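Local coordinates for protein (S)-2-haloacid dehalogenase 4A (PDB 2NO4) that catalyses the hydrolytic dehalogenation of short-chain (S)-2-haloalkanoic acids, inverting configuration to give the corresponding (R)-2-hydroxyalkanoic acids and a halide ion, at residues S58-F70 and L152-P164. Numbering follows the deposited sequence.
Sequences SWTRTLMHQYADF and LSADDLKIYKPDP. With SO4 (sulfate ion), chain K; SO4 (sulfate ion), chain H.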
loop_
_atom_site.group_PDB
_atom_site.type_symbol
_atom_site.label_atom_id
_atom_site.label_comp_id
_atom_site.label_asym_id
_atom_site.label_seq_id
_atom_site.Cartn_x
_atom_site.Cartn_y
_atom_site.Cartn_z
ATOM N N SER B 58 -5.063 -4.818 -1.871
ATOM C CA SER B 58 -4.753 -6.116 -1.314
ATOM C C SER B 58 -4.301 -6.012 0.158
ATOM O O SER B 58 -4.701 -6.819 0.965
ATOM C CB SER B 58 -3.745 -6.878 -2.212
ATOM O OG SER B 58 -2.377 -6.479 -1.968
ATOM N N TRP B 59 -3.486 -5.003 0.507
ATOM C CA TRP B 59 -3.018 -4.838 1.868
ATOM C C TRP B 59 -4.134 -4.330 2.802
ATOM O O TRP B 59 -4.341 -4.897 3.865
ATOM C CB TRP B 59 -1.793 -3.921 1.915
ATOM C CG TRP B 59 -0.654 -4.395 1.033
ATOM C CD1 TRP B 59 -0.232 -5.688 0.833
ATOM C CD2 TRP B 59 0.200 -3.570 0.237
ATOM N NE1 TRP B 59 0.843 -5.711 -0.033
ATOM C CE2 TRP B 59 1.127 -4.430 -0.415
ATOM C CE3 TRP B 59 0.281 -2.167 0.016
ATOM C CZ2 TRP B 59 2.109 -3.951 -1.296
ATOM C CZ3 TRP B 59 1.259 -1.692 -0.861
ATOM C CH2 TRP B 59 2.167 -2.577 -1.494
ATOM N N THR B 60 -4.849 -3.275 2.407
ATOM C CA THR B 60 -5.785 -2.652 3.322
ATOM C C THR B 60 -7.023 -3.562 3.558
ATOM O O THR B 60 -7.541 -3.596 4.659
ATOM C CB THR B 60 -6.205 -1.263 2.852
ATOM O OG1 THR B 60 -6.827 -1.393 1.580
ATOM C CG2 THR B 60 -4.944 -0.325 2.732
ATOM N N ARG B 61 -7.483 -4.248 2.516
ATOM C CA ARG B 61 -8.626 -5.169 2.633
ATOM C C ARG B 61 -8.321 -6.356 3.531
ATOM O O ARG B 61 -9.174 -6.798 4.304
ATOM C CB ARG B 61 -9.053 -5.664 1.266
ATOM C CG ARG B 61 -9.960 -4.698 0.524
ATOM C CD ARG B 61 -10.161 -5.270 -0.891
ATOM N NE ARG B 61 -11.202 -4.596 -1.692
ATOM C CZ ARG B 61 -12.504 -4.894 -1.678
ATOM N NH1 ARG B 61 -12.993 -5.782 -0.800
ATOM N NH2 ARG B 61 -13.313 -4.253 -2.506
ATOM N N THR B 62 -7.094 -6.856 3.494
ATOM C CA THR B 62 -6.777 -7.869 4.502
ATOM C C THR B 62 -6.706 -7.334 5.923
ATOM O O THR B 62 -7.211 -7.980 6.863
ATOM C CB THR B 62 -5.754 -9.028 4.100
ATOM O OG1 THR B 62 -4.794 -9.327 5.139
ATOM C CG2 THR B 62 -5.180 -8.903 2.792
ATOM N N LEU B 63 -6.153 -6.125 6.069
ATOM C CA LEU B 63 -6.068 -5.469 7.398
ATOM C C LEU B 63 -7.434 -5.160 7.975
ATOM O O LEU B 63 -7.613 -5.264 9.180
ATOM C CB LEU B 63 -5.221 -4.186 7.335
ATOM C CG LEU B 63 -3.702 -4.424 7.230
ATOM C CD1 LEU B 63 -2.957 -3.150 6.930
ATOM C CD2 LEU B 63 -3.178 -5.120 8.517
ATOM N N MET B 64 -8.382 -4.752 7.134
ATOM C CA MET B 64 -9.724 -4.456 7.634
ATOM C C MET B 64 -10.706 -5.648 7.474
ATOM O O MET B 64 -11.911 -5.496 7.694
ATOM C CB MET B 64 -10.305 -3.178 7.004
ATOM C CG MET B 64 -10.732 -3.297 5.526
ATOM S SD MET B 64 -11.423 -1.791 4.797
ATOM C CE MET B 64 -9.953 -0.855 4.303
ATOM N N HIS B 65 -10.205 -6.799 7.042
ATOM C CA HIS B 65 -11.043 -8.023 6.976
ATOM C C HIS B 65 -12.169 -7.933 5.931
ATOM O O HIS B 65 -13.297 -8.362 6.184
ATOM C CB HIS B 65 -11.616 -8.383 8.386
ATOM C CG HIS B 65 -10.583 -8.361 9.478
ATOM N ND1 HIS B 65 -9.322 -8.891 9.320
ATOM C CD2 HIS B 65 -10.606 -7.839 10.721
ATOM C CE1 HIS B 65 -8.619 -8.710 10.426
ATOM N NE2 HIS B 65 -9.370 -8.067 11.287
ATOM N N GLN B 66 -11.868 -7.353 4.775
ATOM C CA GLN B 66 -12.829 -7.297 3.688
ATOM C C GLN B 66 -12.162 -7.869 2.416
ATOM O O GLN B 66 -11.993 -7.194 1.417
ATOM C CB GLN B 66 -13.394 -5.882 3.497
ATOM C CG GLN B 66 -14.467 -5.777 2.424
ATOM C CD GLN B 66 -15.863 -6.178 2.927
ATOM O OE1 GLN B 66 -16.091 -6.294 4.130
ATOM N NE2 GLN B 66 -16.800 -6.346 2.000
ATOM N N TYR B 67 -11.762 -9.135 2.474
ATOM C CA TYR B 67 -11.240 -9.811 1.283
ATOM C C TYR B 67 -12.144 -9.767 0.067
ATOM O O TYR B 67 -13.377 -9.929 0.157
ATOM C CB TYR B 67 -10.842 -11.277 1.593
ATOM C CG TYR B 67 -10.200 -11.976 0.410
ATOM C CD1 TYR B 67 -8.822 -11.897 0.185
ATOM C CD2 TYR B 67 -10.977 -12.701 -0.508
ATOM C CE1 TYR B 67 -8.219 -12.563 -0.905
ATOM C CE2 TYR B 67 -10.386 -13.363 -1.602
ATOM C CZ TYR B 67 -9.010 -13.271 -1.796
ATOM O OH TYR B 67 -8.422 -13.878 -2.876
ATOM N N ALA B 68 -11.524 -9.533 -1.085
ATOM C CA ALA B 68 -12.119 -9.836 -2.379
ATOM C C ALA B 68 -10.938 -10.285 -3.204
ATOM O O ALA B 68 -9.777 -9.967 -2.872
ATOM C CB ALA B 68 -12.770 -8.606 -3.016
ATOM N N ASP B 69 -11.215 -11.020 -4.274
ATOM C CA ASP B 69 -10.145 -11.640 -5.033
ATOM C C ASP B 69 -9.355 -10.701 -5.945
ATOM O O ASP B 69 -9.761 -9.565 -6.188
ATOM C CB ASP B 69 -10.602 -12.942 -5.745
ATOM C CG ASP B 69 -11.313 -12.717 -7.100
ATOM O OD1 ASP B 69 -11.443 -11.608 -7.619
ATOM O OD2 ASP B 69 -11.740 -13.737 -7.689
ATOM N N PHE B 70 -8.220 -11.182 -6.438
ATOM C CA PHE B 70 -7.232 -10.269 -7.007
ATOM C C PHE B 70 -7.712 -9.679 -8.300
ATOM O O PHE B 70 -7.450 -8.506 -8.595
ATOM C CB PHE B 70 -5.884 -10.949 -7.148
ATOM C CG PHE B 70 -4.700 -9.999 -7.144
ATOM C CD1 PHE B 70 -4.466 -9.149 -6.061
ATOM C CD2 PHE B 70 -3.782 -10.004 -8.216
ATOM C CE1 PHE B 70 -3.331 -8.321 -6.025
ATOM C CE2 PHE B 70 -2.653 -9.172 -8.195
ATOM C CZ PHE B 70 -2.436 -8.328 -7.062
ATOM N N LEU B 152 0.170 -21.890 -6.331
ATOM C CA LEU B 152 -0.549 -21.615 -5.082
ATOM C C LEU B 152 -1.066 -20.168 -5.048
ATOM O O LEU B 152 -0.360 -19.229 -5.427
ATOM C CB LEU B 152 0.344 -21.956 -3.902
ATOM C CG LEU B 152 0.779 -23.428 -3.940
ATOM C CD1 LEU B 152 1.800 -23.720 -2.878
ATOM C CD2 LEU B 152 -0.440 -24.356 -3.796
ATOM N N SER B 153 -2.318 -20.007 -4.622
ATOM C CA SER B 153 -3.001 -18.722 -4.680
ATOM C C SER B 153 -3.416 -18.203 -3.298
ATOM O O SER B 153 -3.819 -19.000 -2.430
ATOM C CB SER B 153 -4.223 -18.825 -5.576
ATOM O OG SER B 153 -4.914 -17.584 -5.562
ATOM N N ALA B 154 -3.343 -16.879 -3.110
ATOM C CA ALA B 154 -3.914 -16.198 -1.915
ATOM C C ALA B 154 -5.413 -16.486 -1.766
ATOM O O ALA B 154 -5.960 -16.445 -0.661
ATOM C CB ALA B 154 -3.725 -14.681 -2.020
ATOM N N ASP B 155 -6.066 -16.706 -2.906
ATOM C CA ASP B 155 -7.486 -16.943 -2.974
ATOM C C ASP B 155 -7.916 -18.243 -2.275
ATOM O O ASP B 155 -9.094 -18.402 -1.966
ATOM C CB ASP B 155 -7.977 -16.947 -4.423
ATOM C CG ASP B 155 -9.469 -16.624 -4.529
ATOM O OD1 ASP B 155 -9.942 -15.643 -3.903
ATOM O OD2 ASP B 155 -10.176 -17.336 -5.261
ATOM N N ASP B 156 -6.973 -19.143 -2.014
ATOM C CA ASP B 156 -7.281 -20.398 -1.318
ATOM C C ASP B 156 -7.532 -20.116 0.157
ATOM O O ASP B 156 -8.400 -20.742 0.751
ATOM C CB ASP B 156 -6.172 -21.432 -1.518
ATOM C CG ASP B 156 -6.009 -21.819 -2.976
ATOM O OD1 ASP B 156 -7.024 -21.835 -3.666
ATOM O OD2 ASP B 156 -4.881 -22.064 -3.472
ATOM N N LEU B 157 -6.814 -19.139 0.725
ATOM C CA LEU B 157 -6.931 -18.801 2.152
ATOM C C LEU B 157 -7.715 -17.524 2.388
ATOM O O LEU B 157 -8.088 -17.242 3.520
ATOM C CB LEU B 157 -5.541 -18.569 2.785
ATOM C CG LEU B 157 -4.579 -19.712 3.007
ATOM C CD1 LEU B 157 -3.563 -19.266 4.068
ATOM C CD2 LEU B 157 -5.317 -20.967 3.443
ATOM N N LYS B 158 -7.897 -16.728 1.334
ATOM C CA LYS B 158 -8.562 -15.424 1.426
ATOM C C LYS B 158 -7.783 -14.437 2.316
ATOM O O LYS B 158 -8.349 -13.690 3.100
ATOM C CB LYS B 158 -10.050 -15.561 1.823
ATOM C CG LYS B 158 -10.850 -16.355 0.755
ATOM C CD LYS B 158 -12.362 -16.279 0.967
ATOM C CE LYS B 158 -13.093 -17.387 0.136
ATOM N NZ LYS B 158 -12.398 -17.702 -1.204
ATOM N N ILE B 159 -6.469 -14.444 2.118
ATOM C CA ILE B 159 -5.477 -13.712 2.895
ATOM C C ILE B 159 -4.326 -13.356 1.933
ATOM O O ILE B 159 -3.754 -14.248 1.318
ATOM C CB ILE B 159 -4.893 -14.615 4.010
ATOM C CG1 ILE B 159 -5.951 -14.924 5.080
ATOM C CG2 ILE B 159 -3.692 -13.928 4.707
ATOM C CD1 ILE B 159 -5.469 -15.954 6.047
ATOM N N TYR B 160 -3.988 -12.070 1.826
ATOM C CA TYR B 160 -2.944 -11.626 0.896
ATOM C C TYR B 160 -1.552 -11.550 1.520
ATOM O O TYR B 160 -1.418 -11.436 2.732
ATOM C CB TYR B 160 -3.331 -10.263 0.322
ATOM C CG TYR B 160 -4.405 -10.335 -0.743
ATOM C CD1 TYR B 160 -5.641 -9.725 -0.554
ATOM C CD2 TYR B 160 -4.160 -10.988 -1.967
ATOM C CE1 TYR B 160 -6.599 -9.750 -1.557
ATOM C CE2 TYR B 160 -5.113 -11.001 -2.965
ATOM C CZ TYR B 160 -6.314 -10.395 -2.750
ATOM O OH TYR B 160 -7.259 -10.434 -3.716
ATOM N N LYS B 161 -0.524 -11.612 0.676
ATOM C CA LYS B 161 0.842 -11.316 1.101
ATOM C C LYS B 161 0.853 -9.866 1.639
ATOM O O LYS B 161 0.060 -9.042 1.171
ATOM C CB LYS B 161 1.774 -11.393 -0.113
ATOM C CG LYS B 161 1.933 -12.754 -0.723
ATOM C CD LYS B 161 2.500 -12.557 -2.130
ATOM C CE LYS B 161 3.055 -13.835 -2.705
ATOM N NZ LYS B 161 3.795 -13.531 -4.012
ATOM N N PRO B 162 1.788 -9.537 2.553
ATOM C CA PRO B 162 2.849 -10.401 3.143
ATOM C C PRO B 162 2.481 -11.058 4.490
ATOM O O PRO B 162 3.355 -11.232 5.348
ATOM C CB PRO B 162 4.000 -9.405 3.366
ATOM C CG PRO B 162 3.322 -8.073 3.607
ATOM C CD PRO B 162 1.929 -8.127 2.998
ATOM N N ASP B 163 1.195 -11.345 4.697
ATOM C CA ASP B 163 0.730 -11.994 5.923
ATOM C C ASP B 163 1.397 -13.359 5.961
ATOM O O ASP B 163 1.368 -14.053 4.942
ATOM C CB ASP B 163 -0.789 -12.211 5.855
ATOM C CG ASP B 163 -1.352 -12.735 7.145
ATOM O OD1 ASP B 163 -1.069 -13.900 7.515
ATOM O OD2 ASP B 163 -2.025 -11.956 7.833
ATOM N N PRO B 164 2.013 -13.736 7.112
ATOM C CA PRO B 164 2.739 -15.013 7.124
ATOM C C PRO B 164 1.901 -16.264 6.783
ATOM O O PRO B 164 2.481 -17.250 6.314
ATOM C CB PRO B 164 3.295 -15.089 8.547
ATOM C CG PRO B 164 2.339 -14.139 9.392
ATOM C CD PRO B 164 2.106 -13.043 8.415
HETATM S S SO4 K . -16.641 -6.213 -1.854
HETATM O O1 SO4 K . -16.784 -7.258 -2.834
HETATM O O2 SO4 K . -17.943 -5.860 -1.273
HETATM O O3 SO4 K . -15.785 -6.651 -0.771
HETATM O O4 SO4 K . -16.098 -5.018 -2.566
HETATM S S SO4 H . 1.802 -11.737 -6.864
HETATM O O1 SO4 H . 2.115 -12.707 -7.888
HETATM O O2 SO4 H . 0.545 -11.052 -7.147
HETATM O O3 SO4 H . 1.800 -12.317 -5.541
HETATM O O4 SO4 H . 2.882 -10.758 -6.959
HETATM O O HOH W 1 -0.208 -8.129 -1.407
HETATM O O HOH W 2 -11.809 -16.062 -6.804
#
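Beside the active site of this HAD-superfamily enzyme, the loop after strand 150-153 pushes Tyr160, which touches the substrate-binding Asn129, between the end of helix 43-63 and the following turn. The Tyr160 ring is gripped on both faces: Ser58 CB lies 3.9 Å from its centroid in a CH-pi contact, and on the opposite face Tyr67 CE1 comes within 3.3 Å of Tyr160 CE1, ring planes inclined at 31°. Phe70 CD1 approaches Tyr160 CE2 obliquely to complete an aromatic cluster. The phenol is fixed where Tyr160 OH donates to Ala68 O over 2.7 Å, in the carbonyl plane and on a lone pair.

Tyr67, from the loop joining helices 43-63 and 70-84, repeats this principle, a ring packed over its face and pinned by its hydroxyl, against the loop after strand 150-153 of the Rossmann-like core. With CG anti to the backbone N (chi1 -176°), it reaches across so that Lys158 CA sits over the centre of one face, 3.7 Å from the ring centroid. Tyr67 OH gives a short bond, 2.5 Å, to the anti lone pair of Asp155 OD1, the carboxylate nearly coplanar with the ring.

Lys161, inferred to be important for catalysis, forms salt bridges with the nucleophile Asp20 and with Asp190, and its NZ donates at 2.8 Å to O3 of the chain H sulfate, probably from the crystallisation liquor. Its carbonyl, at about a right angle to the side chain, meets the edge of Trp59 and accepts from a water that also donates to Ser58 OG, itself hydrogen-bonded to Leu55 O.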